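PDB 2EL7: tryptophanyl-tRNA synthetase from Thermus thermophilus, which probably attaches tryptophan to its cognate tRNA at the expense of ATP, working as a homodimeric class I aminoacyl-tRNA synthetase. Local coordinates for residues 52-55 / 56-59; 206-210 / 211-215; 280-283 / 284-288. All blocks are in the same frame, centred on the assembly; numbering follows the deposited sequence.

Contact 1 of 3, residues 52-55 / 56-59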
# COMPACT_ATOMS: atom_id res chain seq x y z
N ALA A 52 8.06 14.79 -11.67
CA ALA A 52 9.39 15.37 -11.47
C ALA A 52 10.58 14.40 -11.35
O ALA A 52 11.62 14.64 -11.96
CB ALA A 52 9.37 16.32 -10.25
N TYR A 53 10.45 13.34 -10.56
CA TYR A 53 11.55 12.38 -10.42
C TYR A 53 11.74 11.67 -11.78
O TYR A 53 10.78 11.48 -12.55
CB TYR A 53 11.25 11.38 -9.28
CG TYR A 53 10.67 10.05 -9.69
CD1 TYR A 53 11.49 8.93 -9.81
CD2 TYR A 53 9.32 9.91 -9.99
CE1 TYR A 53 10.98 7.71 -10.21
CE2 TYR A 53 8.80 8.68 -10.41
CZ TYR A 53 9.64 7.58 -10.51
OH TYR A 53 9.15 6.37 -10.94
N ASP A 54 12.98 11.31 -12.12
CA ASP A 54 13.23 10.68 -13.41
C ASP A 54 13.42 9.17 -13.25
O ASP A 54 14.44 8.72 -12.76
CB ASP A 54 14.46 11.30 -14.07
CG ASP A 54 14.72 10.75 -15.48
OD1 ASP A 54 15.73 11.17 -16.08
OD2 ASP A 54 13.93 9.89 -15.97
N PRO A 55 12.44 8.39 -13.66
CA PRO A 55 12.54 6.94 -13.53
C PRO A 55 13.72 6.29 -14.24
O PRO A 55 14.22 5.26 -13.78
CB PRO A 55 11.19 6.45 -14.06
CG PRO A 55 10.78 7.52 -15.00
CD PRO A 55 11.15 8.77 -14.27
N SER A 56 14.16 6.87 -15.34
CA SER A 56 15.29 6.28 -16.07
C SER A 56 16.57 6.54 -15.28
O SER A 56 17.64 6.05 -15.61
CB SER A 56 15.43 6.93 -17.44
OG SER A 56 15.95 8.24 -17.29
N THR A 57 16.45 7.31 -14.22
CA THR A 57 17.60 7.66 -13.43
C THR A 57 17.62 7.18 -11.96
O THR A 57 18.66 7.26 -11.31
CB THR A 57 17.75 9.18 -13.54
OG1 THR A 57 19.04 9.46 -14.10
CG2 THR A 57 17.56 9.88 -12.22
N LEU A 58 16.50 6.63 -11.47
CA LEU A 58 16.41 6.21 -10.06
C LEU A 58 17.22 5.00 -9.62
O LEU A 58 17.75 4.98 -8.52
CB LEU A 58 14.94 6.00 -9.67
CG LEU A 58 14.55 5.61 -8.25
CD1 LEU A 58 15.05 6.64 -7.26
CD2 LEU A 58 13.02 5.49 -8.18
N ALA A 59 17.30 3.98 -10.46
CA ALA A 59 18.08 2.79 -10.13
C ALA A 59 19.54 3.21 -9.85
O ALA A 59 20.12 2.85 -8.82
CB ALA A 59 18.01 1.77 -11.28
O HOH W 1 16.48 3.86 -13.47

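Contact 2 of 3, residues 206-210 / 211-215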
# COMPACT_ATOMS: atom_id res chain seq x y z
N LEU A 206 31.19 15.59 -0.75
CA LEU A 206 32.31 14.77 -0.28
C LEU A 206 33.11 14.24 -1.46
O LEU A 206 34.31 13.99 -1.33
CB LEU A 206 31.81 13.57 0.54
CG LEU A 206 30.73 13.82 1.58
CD1 LEU A 206 30.56 12.55 2.39
CD2 LEU A 206 31.10 14.99 2.49
N LEU A 207 32.46 14.08 -2.61
CA LEU A 207 33.13 13.55 -3.79
C LEU A 207 33.27 14.59 -4.89
O LEU A 207 33.71 14.27 -6.00
CB LEU A 207 32.38 12.32 -4.31
CG LEU A 207 32.21 11.16 -3.32
CD1 LEU A 207 31.57 9.99 -4.06
CD2 LEU A 207 33.56 10.72 -2.71
N GLU A 208 32.90 15.83 -4.58
CA GLU A 208 32.97 16.93 -5.53
C GLU A 208 34.39 17.05 -6.07
O GLU A 208 35.35 16.81 -5.36
CB GLU A 208 32.52 18.23 -4.83
CG GLU A 208 32.39 19.44 -5.72
CD GLU A 208 31.74 20.62 -5.03
OE1 GLU A 208 31.83 21.75 -5.56
OE2 GLU A 208 31.12 20.45 -3.95
N PRO A 209 34.55 17.41 -7.36
CA PRO A 209 35.93 17.53 -7.85
C PRO A 209 36.76 18.56 -7.06
O PRO A 209 36.28 19.66 -6.73
CB PRO A 209 35.74 17.93 -9.31
CG PRO A 209 34.45 17.28 -9.66
CD PRO A 209 33.59 17.60 -8.46
N GLU A 210 37.99 18.18 -6.75
CA GLU A 210 38.91 19.02 -5.99
C GLU A 210 38.96 20.46 -6.50
O GLU A 210 38.86 21.42 -5.72
CB GLU A 210 40.31 18.42 -6.08
CG GLU A 210 41.26 18.94 -5.06
CD GLU A 210 42.59 18.22 -5.10
OE1 GLU A 210 43.32 18.40 -6.10
OE2 GLU A 210 42.91 17.48 -4.14
N GLU A 211 39.10 20.62 -7.81
CA GLU A 211 39.18 21.94 -8.41
C GLU A 211 37.91 22.73 -8.16
O GLU A 211 37.92 23.96 -8.15
CB GLU A 211 39.44 21.82 -9.92
CG GLU A 211 39.47 23.15 -10.66
CD GLU A 211 40.40 24.18 -10.00
OE1 GLU A 211 41.58 23.85 -9.74
OE2 GLU A 211 39.94 25.33 -9.76
N SER A 212 36.81 22.02 -7.94
CA SER A 212 35.54 22.68 -7.71
C SER A 212 35.37 23.09 -6.25
O SER A 212 34.82 24.15 -5.97
CB SER A 212 34.38 21.78 -8.13
OG SER A 212 33.16 22.47 -7.93
N ILE A 213 35.84 22.25 -5.33
CA ILE A 213 35.74 22.60 -3.92
C ILE A 213 36.65 23.80 -3.67
O ILE A 213 36.34 24.67 -2.85
CB ILE A 213 36.20 21.43 -3.03
CG1 ILE A 213 35.09 20.36 -2.96
CG2 ILE A 213 36.56 21.94 -1.64
CD1 ILE A 213 35.57 19.01 -2.45
N TRP A 214 37.76 23.85 -4.40
CA TRP A 214 38.71 24.95 -4.26
C TRP A 214 38.04 26.27 -4.60
O TRP A 214 38.04 27.20 -3.79
CB TRP A 214 39.92 24.73 -5.18
CG TRP A 214 40.97 25.82 -5.12
CD1 TRP A 214 41.68 26.34 -6.17
CD2 TRP A 214 41.45 26.50 -3.94
NE1 TRP A 214 42.56 27.30 -5.73
CE2 TRP A 214 42.45 27.42 -4.37
CE3 TRP A 214 41.13 26.43 -2.58
CZ2 TRP A 214 43.13 28.25 -3.47
CZ3 TRP A 214 41.82 27.26 -1.69
CH2 TRP A 214 42.80 28.16 -2.14
N GLN A 215 37.47 26.35 -5.80
CA GLN A 215 36.83 27.57 -6.24
C GLN A 215 35.80 28.07 -5.23
O GLN A 215 35.66 29.27 -5.04
CB GLN A 215 36.18 27.39 -7.63
CG GLN A 215 37.18 27.25 -8.77
CD GLN A 215 38.14 28.44 -8.86
OE1 GLN A 215 37.71 29.60 -9.01
NE2 GLN A 215 39.44 28.17 -8.79

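Contact 3 of 3, residues 280-283 / 284-288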
# COMPACT_ATOMS: atom_id res chain seq x y z
N GLU A 280 42.07 16.63 3.26
CA GLU A 280 42.66 15.56 4.02
C GLU A 280 41.58 14.79 4.79
O GLU A 280 41.72 13.60 5.06
CB GLU A 280 43.71 16.12 5.00
CG GLU A 280 44.50 15.06 5.78
CD GLU A 280 44.99 13.93 4.88
OE1 GLU A 280 45.50 14.22 3.77
OE2 GLU A 280 44.87 12.76 5.30
N ALA A 281 40.49 15.48 5.12
CA ALA A 281 39.40 14.85 5.86
C ALA A 281 38.60 13.92 4.96
O ALA A 281 38.20 12.83 5.38
CB ALA A 281 38.48 15.93 6.46
N LEU A 282 38.38 14.34 3.72
CA LEU A 282 37.62 13.56 2.76
C LEU A 282 38.46 12.45 2.11
O LEU A 282 37.92 11.45 1.64
CB LEU A 282 37.11 14.47 1.66
CG LEU A 282 36.49 15.78 2.09
CD1 LEU A 282 36.23 16.63 0.84
CD2 LEU A 282 35.21 15.51 2.87
N ARG A 283 39.77 12.64 2.08
CA ARG A 283 40.70 11.68 1.49
C ARG A 283 40.23 10.23 1.63
O ARG A 283 39.99 9.57 0.63
CB ARG A 283 42.09 11.87 2.10
CG ARG A 283 43.22 11.11 1.43
CD ARG A 283 44.54 11.37 2.14
NE ARG A 283 45.38 10.18 2.17
CZ ARG A 283 45.10 9.08 2.87
NH1 ARG A 283 43.99 9.00 3.61
NH2 ARG A 283 45.92 8.03 2.80
N PRO A 284 40.08 9.73 2.87
CA PRO A 284 39.64 8.34 3.09
C PRO A 284 38.26 8.03 2.48
O PRO A 284 37.99 6.91 2.03
CB PRO A 284 39.62 8.20 4.61
CG PRO A 284 40.55 9.28 5.08
CD PRO A 284 40.28 10.42 4.15
N ILE A 285 37.36 9.00 2.48
CA ILE A 285 36.04 8.78 1.93
C ILE A 285 36.17 8.60 0.43
O ILE A 285 35.57 7.68 -0.16
CB ILE A 285 35.11 9.98 2.23
CG1 ILE A 285 35.00 10.15 3.76
CG2 ILE A 285 33.76 9.79 1.57
CD1 ILE A 285 34.21 11.37 4.20
N ARG A 286 36.96 9.46 -0.19
CA ARG A 286 37.18 9.44 -1.64
C ARG A 286 37.90 8.20 -2.12
O ARG A 286 37.57 7.63 -3.16
CB ARG A 286 37.99 10.66 -2.06
CG ARG A 286 37.37 11.95 -1.67
CD ARG A 286 38.10 13.07 -2.39
NE ARG A 286 37.23 14.20 -2.49
CZ ARG A 286 37.20 15.03 -3.51
NH1 ARG A 286 36.35 16.03 -3.51
NH2 ARG A 286 38.03 14.85 -4.53
N GLU A 287 38.92 7.78 -1.37
CA GLU A 287 39.65 6.57 -1.73
C GLU A 287 38.64 5.42 -1.68
O GLU A 287 38.61 4.62 -2.62
CB GLU A 287 40.82 6.33 -0.78
CG GLU A 287 42.12 6.95 -1.29
CD GLU A 287 43.12 7.31 -0.18
OE1 GLU A 287 43.11 6.64 0.88
OE2 GLU A 287 43.91 8.26 -0.40
N ARG A 288 37.80 5.34 -0.63
CA ARG A 288 36.80 4.27 -0.56
C ARG A 288 35.85 4.36 -1.76
O ARG A 288 35.59 3.37 -2.43
CB ARG A 288 35.96 4.33 0.71
CG ARG A 288 36.62 3.86 1.99
CD ARG A 288 35.59 3.75 3.14
NE ARG A 288 36.21 3.96 4.45
CZ ARG A 288 36.46 5.15 5.00
NH1 ARG A 288 37.04 5.22 6.19
NH2 ARG A 288 36.11 6.27 4.39

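Contact 1 of 3, residues 52-55 / 56-59
Tyr53 and Leu58 make the close-packed side of this turn: ring carbon CE1 of Tyr53 lies 3.6 Å from methyl CD2 of Leu58, the two side chains meeting at a slant. Pro55 adds to the same cluster, its CD resting over one face of the tyrosine ring near the rim. Both Tyr53 and Leu58 are buried, and the second subunit helps to bury them: Tyr53 OH is hydrogen-bonded to Val325 O of that subunit, whose Phe169 also packs against Tyr53, while Leu58 meets its Gly326.

The turn begins helix 55-72, with Asp54 as its N-cap. Carboxylate oxygen OD2 of Asp54 accepts from Ser56 N at 3.1 Å and from Ser56 OG at 2.9 Å, both donors standing over the same face of the carboxylate. With CG of Asp54 anti to the backbone N (chi1 -176°), the acid swings forward over the first turn, where it takes up an amide that has no earlier carbonyl to bind. The backbone joins in through Thr57 N, which donates to Asp54 O over 2.9 Å.

This polar side is the solvent-facing one, since Asp54 and Ser56 are both exposed. Farther along, a water bridges the turn, donating to Pro55 O at 2.7 Å and accepting from Ala59 N at 3.1 Å.

Contact 2 of 3, residues 206-210 / 211-215
Pro209 O receives two amides as the chain turns into helix 210-218: Ile213 N comes in nearly along the C=O axis at 3.0 Å, whereas Ser212 N, at 2.7 Å, stands well above the carbonyl plane. One residue on, Trp214 N donates to Glu210 O over 3.0 Å, and the regular helical pattern is under way.

Pro209 holds the N-cap position but has no side-chain acceptor to offer, and Glu208, just before it, reaches forward along the first turn. Its chain is extended, with CG anti to the backbone N (chi1 -174°), which carries the carboxylate to Ser212. Glu208 OE1 accepts from Ser212 OG over 2.8 Å on its anti lone pair, the one turned away from OE2. The same carboxylate has partners beyond the turn, OE1 in a salt bridge with Lys216 and OE2 accepting from Gly205 N. The aliphatic part of Glu208 packs against Ile213, CB of Glu208 lying 3.8 Å from CG1 of Ile213 as the side chains pass at an angle. Were Glu208 cut back to an alanine, Ser212 OG, Lys216 and Gly205 N would probably lose this shared carboxylate, and Ile213 the packing of the acid's outer part.

On the outer side Glu211 is bent at chi2 (50°), and its OE2 accepts from Gln215 NE2 at 3.0 Å. Glu210 and Glu211 add further acids to this amino end, but it is the charge of Glu208 that the helix start and Lys216 would probably both stabilise.

Contact 3 of 3, residues 280-283 / 284-288
Arg283 and Glu287 meet one helical turn apart, their guanidinium and carboxylate planes nearly perpendicular (79°). Glu287 OE2 lies over one face of the guanidinium, toward its rim and 3.5 Å from Arg283 NE. No N-H points at this oxygen, so the salt bridge rests on charge alone. At the edge of the same guanidinium, in its plane, sits CG of Pro284, 3.8 Å from Arg283 NH1. The arginine chain leaves with CG anti to the backbone N (chi1 -170°) and bends at chi3, which turns one face toward Glu287 and an edge toward Pro284.

Pro284 marks a kink within helix 267-294. Lacking an N-H, it cannot bond to the preceding turn, and its CD is instead set 3.6 Å from Glu280 O. Ile285 N also misses that turn and donates only weakly to Leu282 O. The regular pattern resumes with Arg286 N donating to Leu282 O and Glu287 N to Arg283 O, each over 2.9 Å and almost straight.

On another side of the helix, Arg286 runs extended from CG to NE past Leu282, whose CB is 4.2 Å from that NE. The NE is directed to Leu206, and Ile213 of helix 210-218 packs on both Leu282 and Arg286.

How the contacts relate
Contacts 2 and 3 touch, their centres about 12 Å apart, because Arg286 of contact 3 reaches into the loop of contact 2: Arg286 NE lies 3.1 Å from Leu206 O, a probable hydrogen bond. A local helix start and a local helix kink are thereby joined. Contact 1 stands apart, its nearest atoms about 14 Å from contact 2 and about 17 Å from contact 3, and it alone of the three meets the second subunit. It also comes closest to the predicted ATP site, the side chain of Leu58 being about 4 Å from that of Pro10. Contacts 2 and 3 stand back from it, with the side chain of Glu208 about 8 Å from the side chain of Met196 and that of Ile285 about 10 Å from the side chain of Asn18.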